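Local coordinates for protein monomethylamine methyltransferase MtmB1 (Methanosarcina barkeri, PDB 1NTH) that catalyses the transfer of the methyl group from monomethylamine to the corrinoid cofactor of its partner protein MtmC during methanogenesis from methylamine, at residues L62-L70 against T275-N284; G129-V139 against V367-T378. All blocks are in the same frame, centred on the assembly; numbering follows the deposited sequence.

How the interactions relate
Both interactions belong to the single TIM-barrel fold of this chain, on opposite sides of its centre: their centres lie about 31 Å apart and their nearest atoms about 16 Å apart, without touching. Along the chain the segments alternate, 62-70, 129-139, 275-284, 367-378, so the two pairings cross. Interaction 1 packs helix 56-73 against helix 271-288, which connects barrel strands 255-259 and 293-300. Interaction 2 joins the chain that leaves strand 125-128 to the loop after strand 363-366, two parallel neighbours in the barrel sheet. One contact ties an early helix to the helical layer; the other lies beyond the C-terminal strand ends, where TIM barrels carry their active site.

Interaction 1. Residues L62-L70 against T275-N284; sequences LFKAGFEML and TIVDVATHIN
Ile276 has chi1 -70°, which sets CG1 beside its backbone N and turns CG2 beside the carbonyl carbon; the two branches thus meet different atoms of helix 62-70. Ile276 CG1 lies 4.0 Å from Ala65 CB, while Ile276 CG2 comes to 3.7 Å from Ala65 O. Leu62, Gly66 and Met69 complete the hole around this knob. At Val279, CG1 lies opposite the backbone N (chi1 169°), over Gly66, with Val279 CG1 3.8 Å from Gly66 CA, and CG2 packs against Leu62 CG.

Helix 271-288 is the helix of the beta-alpha-beta crossover between strands 255-259 and 293-300 of the TIM barrel, and helix 56-73 packs on it. Their segment axes cross at -66° and approach to 7.5 Å. That closeness depends on small residues, since Gly66 O meets Ala280 CB at 3.4 Å and a CB at Gly66 would collide with Val279 CG1. An alanine in place of Ile276 removes both outer branches and would probably open a gap between Leu62, Ala65 and Met69.

Beyond the glycine, the Leu70 and Ile283 side chains run obliquely past each other, with Leu70 CD2 3.6 Å from Ile283 CG2. Ile283 CD1 also reaches back to Phe63 CE1, at 4.1 Å. Helix 88-95 adds Ile91 against Ile283; the rings of Phe67 and Trp92 meet, and the Phe63 ring meets Phe325, with Trp92 touching its side chain.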
# COMPACT_ATOMS: atom_id res chain seq x y z
N LEU A 62 43.28 -21.88 -1.86
CA LEU A 62 41.99 -22.53 -1.67
C LEU A 62 40.95 -21.82 -2.55
O LEU A 62 40.08 -22.47 -3.13
CB LEU A 62 41.55 -22.46 -0.21
CG LEU A 62 40.10 -22.87 0.08
CD1 LEU A 62 39.85 -24.29 -0.42
CD2 LEU A 62 39.83 -22.78 1.58
N PHE A 63 41.03 -20.50 -2.63
CA PHE A 63 40.08 -19.76 -3.45
C PHE A 63 40.26 -20.15 -4.91
O PHE A 63 39.28 -20.41 -5.62
CB PHE A 63 40.29 -18.25 -3.30
CG PHE A 63 39.36 -17.43 -4.16
CD1 PHE A 63 38.00 -17.39 -3.89
CD2 PHE A 63 39.84 -16.75 -5.27
CE1 PHE A 63 37.13 -16.67 -4.71
CE2 PHE A 63 38.98 -16.03 -6.10
CZ PHE A 63 37.62 -15.99 -5.81
N LYS A 64 41.50 -20.19 -5.37
CA LYS A 64 41.78 -20.55 -6.75
C LYS A 64 41.31 -21.97 -7.04
O LYS A 64 40.78 -22.25 -8.11
CB LYS A 64 43.28 -20.43 -7.04
CG LYS A 64 43.77 -18.99 -7.07
CD LYS A 64 45.26 -18.93 -7.39
CE LYS A 64 45.74 -17.50 -7.48
NZ LYS A 64 47.20 -17.42 -7.79
N ALA A 65 41.49 -22.87 -6.07
CA ALA A 65 41.05 -24.25 -6.22
C ALA A 65 39.53 -24.33 -6.37
O ALA A 65 39.01 -25.03 -7.23
CB ALA A 65 41.50 -25.07 -5.01
N GLY A 66 38.82 -23.60 -5.51
CA GLY A 66 37.37 -23.59 -5.58
C GLY A 66 36.86 -23.03 -6.90
O GLY A 66 35.91 -23.55 -7.49
N PHE A 67 37.50 -21.96 -7.36
CA PHE A 67 37.13 -21.32 -8.62
C PHE A 67 37.36 -22.32 -9.76
O PHE A 67 36.50 -22.50 -10.62
CB PHE A 67 38.00 -20.08 -8.85
CG PHE A 67 37.60 -19.26 -10.05
CD1 PHE A 67 36.95 -18.03 -9.88
CD2 PHE A 67 37.88 -19.69 -11.34
CE1 PHE A 67 36.60 -17.25 -10.98
CE2 PHE A 67 37.53 -18.92 -12.45
CZ PHE A 67 36.89 -17.69 -12.27
N GLU A 68 38.52 -22.97 -9.75
CA GLU A 68 38.86 -23.92 -10.80
C GLU A 68 37.96 -25.15 -10.77
O GLU A 68 37.63 -25.71 -11.82
CB GLU A 68 40.32 -24.36 -10.66
CG GLU A 68 40.90 -25.00 -11.91
CD GLU A 68 42.36 -25.41 -11.74
OE1 GLU A 68 43.12 -24.66 -11.08
OE2 GLU A 68 42.75 -26.46 -12.28
N MET A 69 37.55 -25.56 -9.58
CA MET A 69 36.65 -26.70 -9.45
C MET A 69 35.36 -26.40 -10.21
O MET A 69 34.88 -27.20 -11.01
CB MET A 69 36.35 -26.94 -7.97
CG MET A 69 35.47 -28.14 -7.67
SD MET A 69 36.36 -29.71 -7.77
CE MET A 69 35.01 -30.87 -7.67
N LEU A 70 34.79 -25.23 -9.94
CA LEU A 70 33.54 -24.84 -10.60
C LEU A 70 33.71 -24.69 -12.10
O LEU A 70 32.88 -25.15 -12.88
CB LEU A 70 33.02 -23.53 -10.00
CG LEU A 70 31.64 -23.08 -10.49
CD1 LEU A 70 30.59 -24.12 -10.14
CD2 LEU A 70 31.30 -21.74 -9.83
N THR A 275 36.21 -28.73 1.26
CA THR A 275 36.27 -27.28 1.36
C THR A 275 36.39 -26.66 -0.03
O THR A 275 35.84 -25.59 -0.30
CB THR A 275 37.46 -26.84 2.24
OG1 THR A 275 37.40 -27.53 3.50
CG2 THR A 275 37.40 -25.33 2.52
N ILE A 276 37.10 -27.34 -0.93
CA ILE A 276 37.23 -26.87 -2.30
C ILE A 276 35.83 -26.82 -2.91
O ILE A 276 35.45 -25.85 -3.57
CB ILE A 276 38.12 -27.82 -3.14
CG1 ILE A 276 39.57 -27.71 -2.68
CG2 ILE A 276 38.00 -27.49 -4.63
CD1 ILE A 276 40.51 -28.69 -3.37
N VAL A 277 35.05 -27.87 -2.66
CA VAL A 277 33.68 -27.93 -3.17
C VAL A 277 32.85 -26.82 -2.53
O VAL A 277 32.05 -26.16 -3.21
CB VAL A 277 33.02 -29.30 -2.84
CG1 VAL A 277 31.52 -29.23 -3.05
CG2 VAL A 277 33.62 -30.38 -3.72
N ASP A 278 33.05 -26.60 -1.24
CA ASP A 278 32.31 -25.57 -0.51
C ASP A 278 32.56 -24.19 -1.13
O ASP A 278 31.62 -23.43 -1.34
CB ASP A 278 32.72 -25.57 0.96
CG ASP A 278 31.73 -24.84 1.85
OD1 ASP A 278 30.78 -24.24 1.31
OD2 ASP A 278 31.90 -24.88 3.08
N VAL A 279 33.82 -23.87 -1.40
CA VAL A 279 34.13 -22.58 -2.02
C VAL A 279 33.46 -22.51 -3.38
O VAL A 279 32.88 -21.49 -3.75
CB VAL A 279 35.67 -22.39 -2.17
CG1 VAL A 279 35.97 -21.17 -3.04
CG2 VAL A 279 36.30 -22.23 -0.79
N ALA A 280 33.51 -23.61 -4.13
CA ALA A 280 32.89 -23.66 -5.45
C ALA A 280 31.38 -23.42 -5.39
O ALA A 280 30.83 -22.76 -6.27
CB ALA A 280 33.18 -25.01 -6.12
N THR A 281 30.72 -23.95 -4.36
CA THR A 281 29.27 -23.77 -4.26
C THR A 281 28.89 -22.38 -3.75
O THR A 281 27.78 -21.91 -4.03
CB THR A 281 28.60 -24.89 -3.42
OG1 THR A 281 29.11 -24.91 -2.09
CG2 THR A 281 28.86 -26.25 -4.07
N HIS A 282 29.79 -21.73 -3.02
CA HIS A 282 29.53 -20.36 -2.55
C HIS A 282 29.51 -19.50 -3.81
O HIS A 282 28.67 -18.61 -3.97
CB HIS A 282 30.64 -19.86 -1.62
CG HIS A 282 30.42 -20.16 -0.17
ND1 HIS A 282 30.50 -21.43 0.35
CD2 HIS A 282 30.14 -19.34 0.88
CE1 HIS A 282 30.28 -21.39 1.66
NE2 HIS A 282 30.06 -20.13 2.00
N ILE A 283 30.46 -19.76 -4.71
CA ILE A 283 30.55 -19.02 -5.96
C ILE A 283 29.36 -19.34 -6.87
O ILE A 283 28.77 -18.45 -7.48
CB ILE A 283 31.88 -19.34 -6.70
CG1 ILE A 283 33.07 -18.84 -5.88
CG2 ILE A 283 31.88 -18.68 -8.07
CD1 ILE A 283 34.44 -19.28 -6.42
N ASN A 284 29.00 -20.62 -6.95
CA ASN A 284 27.87 -21.02 -7.80
C ASN A 284 26.57 -20.34 -7.35
O ASN A 284 25.69 -20.08 -8.17
CB ASN A 284 27.70 -22.54 -7.76
CG ASN A 284 26.74 -23.03 -8.83
OD1 ASN A 284 26.90 -22.71 -10.01
ND2 ASN A 284 25.75 -23.82 -8.44

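Interaction 2. Residues G129-V139 against V367-T378; sequences GPTGSPISEDV and VASAKGVVTDKT
Asp376 and Ser136 carry the polar half of this contact, which joins two connections of the TIM barrel. Segment 129-139, which includes the short strand 134-135, follows strand 125-128; the loop 367-378 leaves the neighbouring parallel strand 363-366. Both therefore start from C-terminal strand ends, the end that carries the active site in TIM barrels, though nothing in the contact itself marks these residues as catalytic.

The Asp376 carboxylate grips Ser136 twice. Asp376 OD1 accepts from Ser136 N at 2.8 Å and Asp376 OD2 from Ser136 OG at 2.7 Å, both on the syn side and both about 20° out of the carboxylate plane, so the two bonds together restrain its rotation. Ser136 OG can serve because its chi1 of -61° keeps it beside its own backbone N. A third bond runs the other way, from Asp376 N to Pro134 O at 2.9 Å, nearly straight and in the carbonyl plane. The same oxygen also receives a CA-H...O contact from Thr375. Asp376 lies within the type II turn from Val374 to Lys377, which presents its N-H and its carboxylate to one partner segment.

Van der Waals contacts add to these bonds. The Pro134 ring lies against Thr375, with Pro134 CD 3.4 Å from Gly372 O, and Ile135 CD1 lies 3.6 Å from Thr378 OG1. At the other end, Thr131 CB packs 3.7 Å from Ala368 CB.

Around the contact, strand 134-135 pairs in parallel with strand 160-161.

Bonds inside 129-139 shape the surface that is offered. The type I' turn from Pro130 to Ser133 brings Ser133 N and Ser133 OG onto Pro130 O. Held there at 2.7 Å from Pro130 O, Ser133 OG lies snugly against the other loop, 3.2 Å from Gly372 CA.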
# COMPACT_ATOMS: atom_id res chain seq x y z
N GLY A 129 15.43 -20.23 15.01
CA GLY A 129 14.18 -20.92 14.74
C GLY A 129 14.39 -22.42 14.73
O GLY A 129 15.50 -22.89 14.96
N PRO A 130 13.32 -23.20 14.49
CA PRO A 130 13.37 -24.66 14.44
C PRO A 130 14.34 -25.14 13.36
O PRO A 130 14.71 -26.31 13.31
CB PRO A 130 11.93 -25.05 14.15
CG PRO A 130 11.15 -23.96 14.85
CD PRO A 130 11.92 -22.73 14.43
N THR A 131 14.72 -24.22 12.49
CA THR A 131 15.69 -24.52 11.44
C THR A 131 15.27 -25.72 10.58
O THR A 131 16.03 -26.68 10.40
CB THR A 131 17.08 -24.75 12.08
OG1 THR A 131 17.36 -23.67 12.97
CG2 THR A 131 18.17 -24.78 11.03
N GLY A 132 14.04 -25.65 10.07
CA GLY A 132 13.53 -26.70 9.20
C GLY A 132 13.12 -27.99 9.87
O GLY A 132 12.75 -28.95 9.19
N SER A 133 13.17 -28.03 11.20
CA SER A 133 12.80 -29.23 11.94
C SER A 133 11.28 -29.38 12.03
O SER A 133 10.55 -28.39 12.01
CB SER A 133 13.40 -29.16 13.35
OG SER A 133 14.81 -29.02 13.29
N PRO A 134 10.79 -30.63 12.12
CA PRO A 134 9.35 -30.87 12.20
C PRO A 134 8.75 -30.39 13.52
O PRO A 134 9.26 -30.71 14.60
CB PRO A 134 9.25 -32.39 12.03
CG PRO A 134 10.53 -32.88 12.62
CD PRO A 134 11.55 -31.89 12.08
N ILE A 135 7.68 -29.61 13.42
CA ILE A 135 6.99 -29.06 14.58
C ILE A 135 5.51 -29.41 14.51
O ILE A 135 4.88 -29.28 13.46
CB ILE A 135 7.14 -27.52 14.63
CG1 ILE A 135 8.62 -27.12 14.69
CG2 ILE A 135 6.37 -26.96 15.82
CD1 ILE A 135 9.36 -27.63 15.92
N SER A 136 4.95 -29.87 15.63
CA SER A 136 3.53 -30.22 15.70
C SER A 136 2.66 -29.00 15.44
O SER A 136 2.97 -27.90 15.91
CB SER A 136 3.20 -30.81 17.07
OG SER A 136 3.94 -32.00 17.31
N GLU A 137 1.57 -29.19 14.72
CA GLU A 137 0.67 -28.10 14.39
C GLU A 137 0.14 -27.34 15.61
O GLU A 137 0.11 -26.11 15.60
CB GLU A 137 -0.50 -28.61 13.54
CG GLU A 137 -1.35 -27.48 12.95
CD GLU A 137 -2.45 -27.97 12.01
OE1 GLU A 137 -3.16 -27.11 11.45
OE2 GLU A 137 -2.61 -29.20 11.83
N ASP A 138 -0.26 -28.06 16.65
CA ASP A 138 -0.82 -27.40 17.82
C ASP A 138 0.13 -26.51 18.63
O ASP A 138 -0.31 -25.79 19.52
CB ASP A 138 -1.51 -28.40 18.76
CG ASP A 138 -0.59 -29.52 19.21
OD1 ASP A 138 0.64 -29.35 19.18
OD2 ASP A 138 -1.13 -30.57 19.63
N VAL A 139 1.42 -26.57 18.33
CA VAL A 139 2.38 -25.72 19.04
C VAL A 139 3.26 -24.96 18.06
O VAL A 139 4.31 -24.45 18.42
CB VAL A 139 3.30 -26.53 19.99
CG1 VAL A 139 2.48 -27.12 21.13
CG2 VAL A 139 4.01 -27.63 19.21
N VAL A 367 18.62 -23.19 15.80
CA VAL A 367 19.43 -24.40 15.85
C VAL A 367 18.56 -25.64 15.63
O VAL A 367 17.56 -25.83 16.33
CB VAL A 367 20.12 -24.52 17.23
CG1 VAL A 367 20.89 -25.83 17.34
CG2 VAL A 367 21.05 -23.32 17.45
N ALA A 368 18.94 -26.48 14.68
CA ALA A 368 18.17 -27.70 14.42
C ALA A 368 18.69 -28.80 15.34
O ALA A 368 19.40 -29.71 14.90
CB ALA A 368 18.30 -28.10 12.97
N SER A 369 18.35 -28.70 16.61
CA SER A 369 18.78 -29.67 17.61
C SER A 369 18.30 -31.08 17.27
O SER A 369 17.35 -31.26 16.51
CB SER A 369 18.25 -29.25 18.98
OG SER A 369 18.65 -27.92 19.26
N ALA A 370 18.98 -32.08 17.84
CA ALA A 370 18.64 -33.47 17.59
C ALA A 370 18.72 -33.75 16.09
O ALA A 370 17.93 -34.53 15.55
CB ALA A 370 17.25 -33.79 18.12
N LYS A 371 19.67 -33.10 15.43
CA LYS A 371 19.90 -33.25 14.00
C LYS A 371 18.70 -32.83 13.15
O LYS A 371 18.62 -33.17 11.97
CB LYS A 371 20.29 -34.70 13.67
CG LYS A 371 21.53 -35.16 14.42
CD LYS A 371 21.93 -36.59 14.06
CE LYS A 371 23.05 -37.07 14.97
NZ LYS A 371 23.45 -38.47 14.65
N GLY A 372 17.78 -32.09 13.76
CA GLY A 372 16.61 -31.60 13.06
C GLY A 372 15.64 -32.63 12.51
O GLY A 372 14.87 -32.32 11.60
N VAL A 373 15.65 -33.84 13.05
CA VAL A 373 14.76 -34.88 12.57
C VAL A 373 13.77 -35.40 13.61
O VAL A 373 13.01 -36.32 13.33
CB VAL A 373 15.56 -36.09 12.03
CG1 VAL A 373 16.46 -35.64 10.89
CG2 VAL A 373 16.38 -36.71 13.15
N VAL A 374 13.78 -34.81 14.80
CA VAL A 374 12.86 -35.24 15.84
C VAL A 374 11.83 -34.16 16.12
O VAL A 374 12.17 -33.03 16.48
CB VAL A 374 13.62 -35.57 17.15
CG1 VAL A 374 12.65 -36.13 18.18
CG2 VAL A 374 14.73 -36.59 16.86
N THR A 375 10.56 -34.52 15.95
CA THR A 375 9.46 -33.59 16.15
C THR A 375 9.50 -32.83 17.48
O THR A 375 9.66 -33.42 18.55
CB THR A 375 8.11 -34.33 16.04
OG1 THR A 375 8.03 -34.97 14.76
CG2 THR A 375 6.95 -33.34 16.17
N ASP A 376 9.37 -31.52 17.36
CA ASP A 376 9.35 -30.59 18.49
C ASP A 376 10.62 -30.48 19.33
O ASP A 376 10.60 -29.87 20.40
CB ASP A 376 8.16 -30.91 19.41
CG ASP A 376 6.83 -30.78 18.70
OD1 ASP A 376 6.72 -29.93 17.78
OD2 ASP A 376 5.87 -31.51 19.06
N LYS A 377 11.73 -31.03 18.85
CA LYS A 377 12.97 -30.93 19.62
C LYS A 377 13.88 -29.78 19.21
O LYS A 377 15.03 -29.98 18.81
CB LYS A 377 13.74 -32.26 19.59
CG LYS A 377 13.08 -33.34 20.45
CD LYS A 377 14.04 -34.45 20.85
CE LYS A 377 13.36 -35.42 21.80
NZ LYS A 377 14.28 -36.49 22.28
N THR A 378 13.35 -28.56 19.32
CA THR A 378 14.07 -27.33 19.02
C THR A 378 13.41 -26.23 19.85
O THR A 378 12.18 -26.14 19.89
CB THR A 378 13.97 -26.92 17.53
OG1 THR A 378 12.60 -26.71 17.18
CG2 THR A 378 14.58 -27.98 16.63